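Local coordinates for Rho GTPase-activating protein 26 (Gallus gallus, PDB 1F7C) that stimulates GTP hydrolysis by the Rho-family GTPases RhoA and Cdc42 through this RhoGAP (BH) domain, one part of a longer multidomain regulator, at residues N148-A160 with I205-N217. Sequence-based numbering, arbitrary orientation.
Sequences NRQMLHLLMNHLA and IEILIENHEKIFN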
loop_
_atom_site.group_PDB
_atom_site.type_symbol
_atom_site.label_atom_id
_atom_site.label_comp_id
_atom_site.label_asym_id
_atom_site.label_seq_id
_atom_site.Cartn_x
_atom_site.Cartn_y
_atom_site.Cartn_z
ATOM N N ASN A 148 3.807 5.696 -10.240
ATOM C CA ASN A 148 3.453 4.471 -9.532
ATOM C C ASN A 148 4.521 4.196 -8.498
ATOM O O ASN A 148 4.215 3.871 -7.349
ATOM C CB ASN A 148 3.360 3.280 -10.488
ATOM C CG ASN A 148 2.292 3.475 -11.561
ATOM O OD1 ASN A 148 2.383 4.390 -12.372
ATOM N ND2 ASN A 148 1.274 2.617 -11.560
ATOM N N ARG A 149 5.774 4.329 -8.915
ATOM C CA ARG A 149 6.908 4.100 -8.035
ATOM C C ARG A 149 6.845 5.036 -6.820
ATOM O O ARG A 149 7.008 4.603 -5.673
ATOM C CB ARG A 149 8.222 4.305 -8.806
ATOM C CG ARG A 149 9.471 4.220 -7.926
ATOM C CD ARG A 149 10.801 4.213 -8.691
ATOM N NE ARG A 149 10.866 5.243 -9.724
ATOM C CZ ARG A 149 10.482 5.048 -10.982
ATOM N NH1 ARG A 149 10.017 3.862 -11.356
ATOM N NH2 ARG A 149 10.544 6.038 -11.862
ATOM N N GLN A 150 6.579 6.312 -7.078
ATOM C CA GLN A 150 6.510 7.303 -6.022
ATOM C C GLN A 150 5.440 7.025 -4.985
ATOM O O GLN A 150 5.715 7.076 -3.792
ATOM C CB GLN A 150 6.284 8.690 -6.607
ATOM C CG GLN A 150 7.536 9.535 -6.704
ATOM C CD GLN A 150 7.235 10.948 -7.181
ATOM O OE1 GLN A 150 6.288 11.590 -6.702
ATOM N NE2 GLN A 150 8.042 11.445 -8.117
ATOM N N MET A 151 4.217 6.752 -5.430
ATOM C CA MET A 151 3.148 6.477 -4.491
ATOM C C MET A 151 3.439 5.190 -3.735
ATOM O O MET A 151 3.202 5.097 -2.536
ATOM C CB MET A 151 1.813 6.351 -5.205
ATOM C CG MET A 151 0.670 6.314 -4.237
ATOM S SD MET A 151 -0.882 6.657 -5.033
ATOM C CE MET A 151 -0.684 8.398 -5.360
ATOM N N LEU A 152 3.956 4.203 -4.453
ATOM C CA LEU A 152 4.297 2.927 -3.868
ATOM C C LEU A 152 5.377 3.137 -2.785
ATOM O O LEU A 152 5.409 2.446 -1.764
ATOM C CB LEU A 152 4.818 2.003 -4.972
ATOM C CG LEU A 152 4.954 0.522 -4.652
ATOM C CD1 LEU A 152 3.577 -0.073 -4.316
ATOM C CD2 LEU A 152 5.574 -0.179 -5.851
ATOM N N HIS A 153 6.258 4.101 -3.021
ATOM C CA HIS A 153 7.333 4.407 -2.085
ATOM C C HIS A 153 6.783 4.973 -0.770
ATOM O O HIS A 153 7.176 4.533 0.310
ATOM C CB HIS A 153 8.312 5.404 -2.711
ATOM C CG HIS A 153 9.544 5.630 -1.894
ATOM N ND1 HIS A 153 10.496 6.570 -2.224
ATOM C CD2 HIS A 153 9.990 5.021 -0.768
ATOM C CE1 HIS A 153 11.476 6.527 -1.339
ATOM N NE2 HIS A 153 11.194 5.597 -0.446
ATOM N N LEU A 154 5.884 5.949 -0.872
ATOM C CA LEU A 154 5.272 6.560 0.300
ATOM C C LEU A 154 4.527 5.517 1.105
ATOM O O LEU A 154 4.601 5.506 2.326
ATOM C CB LEU A 154 4.274 7.647 -0.099
ATOM C CG LEU A 154 4.781 8.916 -0.773
ATOM C CD1 LEU A 154 3.588 9.761 -1.230
ATOM C CD2 LEU A 154 5.644 9.694 0.188
ATOM N N LEU A 155 3.792 4.652 0.416
ATOM C CA LEU A 155 3.026 3.612 1.075
ATOM C C LEU A 155 3.861 2.583 1.818
ATOM O O LEU A 155 3.549 2.262 2.955
ATOM C CB LEU A 155 2.132 2.893 0.070
ATOM C CG LEU A 155 0.709 3.431 -0.045
ATOM C CD1 LEU A 155 -0.003 2.747 -1.218
ATOM C CD2 LEU A 155 -0.030 3.192 1.268
ATOM N N MET A 156 4.906 2.060 1.179
ATOM C CA MET A 156 5.747 1.053 1.821
ATOM C C MET A 156 6.566 1.613 3.001
ATOM O O MET A 156 6.788 0.932 4.004
ATOM C CB MET A 156 6.682 0.399 0.794
ATOM C CG MET A 156 5.984 -0.421 -0.293
ATOM S SD MET A 156 4.857 -1.681 0.352
ATOM C CE MET A 156 3.306 -0.880 0.082
ATOM N N ASN A 157 7.017 2.855 2.875
ATOM C CA ASN A 157 7.782 3.493 3.936
ATOM C C ASN A 157 6.875 3.580 5.163
ATOM O O ASN A 157 7.287 3.256 6.280
ATOM C CB ASN A 157 8.200 4.895 3.491
ATOM C CG ASN A 157 8.929 5.662 4.573
ATOM O OD1 ASN A 157 10.120 5.458 4.802
ATOM N ND2 ASN A 157 8.212 6.549 5.250
ATOM N N HIS A 158 5.631 4.000 4.928
ATOM C CA HIS A 158 4.623 4.154 5.974
ATOM C C HIS A 158 4.213 2.832 6.618
ATOM O O HIS A 158 4.062 2.749 7.844
ATOM C CB HIS A 158 3.377 4.862 5.412
ATOM C CG HIS A 158 2.174 4.775 6.304
ATOM N ND1 HIS A 158 2.053 5.500 7.471
ATOM C CD2 HIS A 158 1.054 4.017 6.215
ATOM C CE1 HIS A 158 0.912 5.193 8.062
ATOM N NE2 HIS A 158 0.286 4.297 7.320
ATOM N N LEU A 159 4.022 1.801 5.801
ATOM C CA LEU A 159 3.628 0.494 6.327
ATOM C C LEU A 159 4.741 -0.126 7.177
ATOM O O LEU A 159 4.457 -0.833 8.136
ATOM C CB LEU A 159 3.231 -0.460 5.190
ATOM C CG LEU A 159 1.965 -0.085 4.399
ATOM C CD1 LEU A 159 1.633 -1.201 3.438
ATOM C CD2 LEU A 159 0.795 0.141 5.336
ATOM N N ALA A 160 5.999 0.148 6.834
ATOM C CA ALA A 160 7.135 -0.383 7.596
ATOM C C ALA A 160 7.110 0.172 9.026
ATOM O O ALA A 160 7.484 -0.516 9.975
ATOM C CB ALA A 160 8.456 -0.007 6.922
ATOM N N ILE A 205 4.041 -7.827 -1.325
ATOM C CA ILE A 205 3.894 -6.684 -0.440
ATOM C C ILE A 205 4.859 -6.815 0.751
ATOM O O ILE A 205 5.494 -5.838 1.151
ATOM C CB ILE A 205 2.449 -6.557 0.067
ATOM C CG1 ILE A 205 1.484 -6.512 -1.129
ATOM C CG2 ILE A 205 2.312 -5.318 0.944
ATOM C CD1 ILE A 205 1.813 -5.477 -2.197
ATOM N N GLU A 206 4.972 -8.027 1.295
ATOM C CA GLU A 206 5.858 -8.285 2.416
ATOM C C GLU A 206 7.290 -7.926 2.075
ATOM O O GLU A 206 7.977 -7.275 2.861
ATOM C CB GLU A 206 5.798 -9.749 2.825
ATOM C CG GLU A 206 4.527 -10.159 3.537
ATOM C CD GLU A 206 4.586 -11.603 3.970
ATOM O OE1 GLU A 206 5.716 -12.123 4.101
ATOM O OE2 GLU A 206 3.520 -12.214 4.188
ATOM N N ILE A 207 7.746 -8.358 0.908
ATOM C CA ILE A 207 9.102 -8.065 0.476
ATOM C C ILE A 207 9.320 -6.558 0.336
ATOM O O ILE A 207 10.359 -6.040 0.713
ATOM C CB ILE A 207 9.415 -8.752 -0.866
ATOM C CG1 ILE A 207 9.456 -10.271 -0.669
ATOM C CG2 ILE A 207 10.749 -8.260 -1.408
ATOM C CD1 ILE A 207 9.446 -11.078 -1.967
ATOM N N LEU A 208 8.328 -5.858 -0.197
ATOM C CA LEU A 208 8.435 -4.416 -0.377
ATOM C C LEU A 208 8.474 -3.653 0.938
ATOM O O LEU A 208 9.109 -2.602 1.023
ATOM C CB LEU A 208 7.284 -3.898 -1.236
ATOM C CG LEU A 208 7.355 -4.257 -2.726
ATOM C CD1 LEU A 208 6.158 -3.664 -3.447
ATOM C CD2 LEU A 208 8.646 -3.730 -3.325
ATOM N N ILE A 209 7.786 -4.168 1.954
ATOM C CA ILE A 209 7.767 -3.527 3.268
ATOM C C ILE A 209 9.116 -3.748 3.971
ATOM O O ILE A 209 9.722 -2.810 4.485
ATOM C CB ILE A 209 6.631 -4.096 4.166
ATOM C CG1 ILE A 209 5.267 -3.708 3.588
ATOM C CG2 ILE A 209 6.770 -3.579 5.606
ATOM C CD1 ILE A 209 4.093 -4.372 4.290
ATOM N N GLU A 210 9.598 -4.985 3.954
ATOM C CA GLU A 210 10.853 -5.309 4.607
ATOM C C GLU A 210 12.139 -4.815 3.955
ATOM O O GLU A 210 13.166 -4.746 4.618
ATOM C CB GLU A 210 10.934 -6.816 4.841
ATOM C CG GLU A 210 10.115 -7.260 6.043
ATOM C CD GLU A 210 10.188 -8.750 6.294
ATOM O OE1 GLU A 210 11.317 -9.282 6.348
ATOM O OE2 GLU A 210 9.122 -9.387 6.443
ATOM N N ASN A 211 12.095 -4.454 2.676
ATOM C CA ASN A 211 13.299 -3.984 2.000
ATOM C C ASN A 211 13.049 -2.664 1.304
ATOM O O ASN A 211 13.687 -2.376 0.289
ATOM C CB ASN A 211 13.752 -5.001 0.957
ATOM C CG ASN A 211 13.952 -6.388 1.540
ATOM O OD1 ASN A 211 14.973 -6.676 2.167
ATOM N ND2 ASN A 211 12.963 -7.255 1.345
ATOM N N HIS A 212 12.141 -1.855 1.845
ATOM C CA HIS A 212 11.809 -0.589 1.204
ATOM C C HIS A 212 12.988 0.375 1.061
ATOM O O HIS A 212 13.117 1.041 0.037
ATOM C CB HIS A 212 10.629 0.082 1.928
ATOM C CG HIS A 212 10.980 0.658 3.260
ATOM N ND1 HIS A 212 11.380 1.968 3.422
ATOM C CD2 HIS A 212 11.024 0.097 4.491
ATOM C CE1 HIS A 212 11.656 2.189 4.694
ATOM N NE2 HIS A 212 11.448 1.071 5.364
ATOM N N GLU A 213 13.859 0.441 2.062
ATOM C CA GLU A 213 15.011 1.341 1.993
ATOM C C GLU A 213 15.871 1.025 0.780
ATOM O O GLU A 213 16.130 1.884 -0.050
ATOM C CB GLU A 213 15.859 1.222 3.257
ATOM C CG GLU A 213 15.062 1.355 4.542
ATOM C CD GLU A 213 15.621 2.418 5.481
ATOM O OE1 GLU A 213 15.059 2.591 6.590
ATOM O OE2 GLU A 213 16.616 3.081 5.104
ATOM N N LYS A 214 16.306 -0.223 0.683
ATOM C CA LYS A 214 17.146 -0.655 -0.421
ATOM C C LYS A 214 16.440 -0.543 -1.771
ATOM O O LYS A 214 16.979 0.029 -2.717
ATOM C CB LYS A 214 17.598 -2.099 -0.193
ATOM C CG LYS A 214 18.318 -2.729 -1.373
ATOM C CD LYS A 214 18.567 -4.211 -1.122
ATOM C CE LYS A 214 19.193 -4.908 -2.332
ATOM N NZ LYS A 214 20.550 -4.385 -2.672
ATOM N N ILE A 215 15.224 -1.073 -1.848
ATOM C CA ILE A 215 14.467 -1.054 -3.087
ATOM C C ILE A 215 14.140 0.324 -3.643
ATOM O O ILE A 215 14.311 0.554 -4.843
ATOM C CB ILE A 215 13.162 -1.864 -2.941
ATOM C CG1 ILE A 215 13.491 -3.360 -2.955
ATOM C CG2 ILE A 215 12.180 -1.494 -4.053
ATOM C CD1 ILE A 215 12.346 -4.233 -2.514
ATOM N N PHE A 216 13.675 1.239 -2.794
ATOM C CA PHE A 216 13.316 2.568 -3.282
ATOM C C PHE A 216 14.393 3.648 -3.243
ATOM O O PHE A 216 14.321 4.613 -4.002
ATOM C CB PHE A 216 12.080 3.098 -2.552
ATOM C CG PHE A 216 10.844 2.280 -2.775
ATOM C CD1 PHE A 216 10.495 1.267 -1.886
ATOM C CD2 PHE A 216 10.040 2.503 -3.895
ATOM C CE1 PHE A 216 9.368 0.484 -2.105
ATOM C CE2 PHE A 216 8.907 1.723 -4.127
ATOM C CZ PHE A 216 8.573 0.713 -3.231
ATOM N N ASN A 217 15.390 3.508 -2.377
ATOM C CA ASN A 217 16.409 4.551 -2.300
ATOM C C ASN A 217 17.693 4.298 -3.075
ATOM O O ASN A 217 18.565 5.158 -3.114
ATOM C CB ASN A 217 16.732 4.864 -0.841
ATOM C CG ASN A 217 15.524 5.379 -0.085
ATOM O OD1 ASN A 217 14.724 6.144 -0.628
ATOM N ND2 ASN A 217 15.391 4.976 1.176
HETATM O O HOH W 1 12.218 4.320 2.148
#
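A water bridges the two imidazoles, lying in the plane of each ring at its edge: its oxygen is 2.8 Å from His212 ND1 and 3.1 Å from His153 NE2, while Asn217 ND2 donates a weak third bond. No direct hydrogen bond crosses the contact, so the water supplies a polar link between the segments. Beside it, the His153 and Phe216 rings lie nearly parallel (5° between planes) but slid apart, with centroids 4.8 Å apart. Each ring therefore faces aliphatic carbon: Phe216 CB sits 3.4 Å from the centroid of the His153 ring, and His153 CA lies over one face of the Phe216 ring, toward its rim, both CH-pi contacts. The chi1 of His153 (-172°) swings its ring out alongside Phe216. Leu152 CG meets the Phe216 edge at CZ (3.9 Å). Replacing Phe216 by alanine would keep CB over the imidazole but probably strip the cover from His153 CA and open a gap beside Leu152 and Met156. Met156 is a knob in a hole formed by Ile205, Leu208, Ile209 and Phe216; bends at chi2 and chi3 bring SD to 3.7 Å from Leu208 CB. Ala160 CB packs against the His212 ring. Segment 148-160, part of helix 146-164, thus crosses 205-210 at -78° and runs nearly antiparallel to 212-217, within the all-helical RhoGAP fold; helix 130-141 backs Leu208 and Phe216, and helix 173-184 touches Leu159 and Ile205.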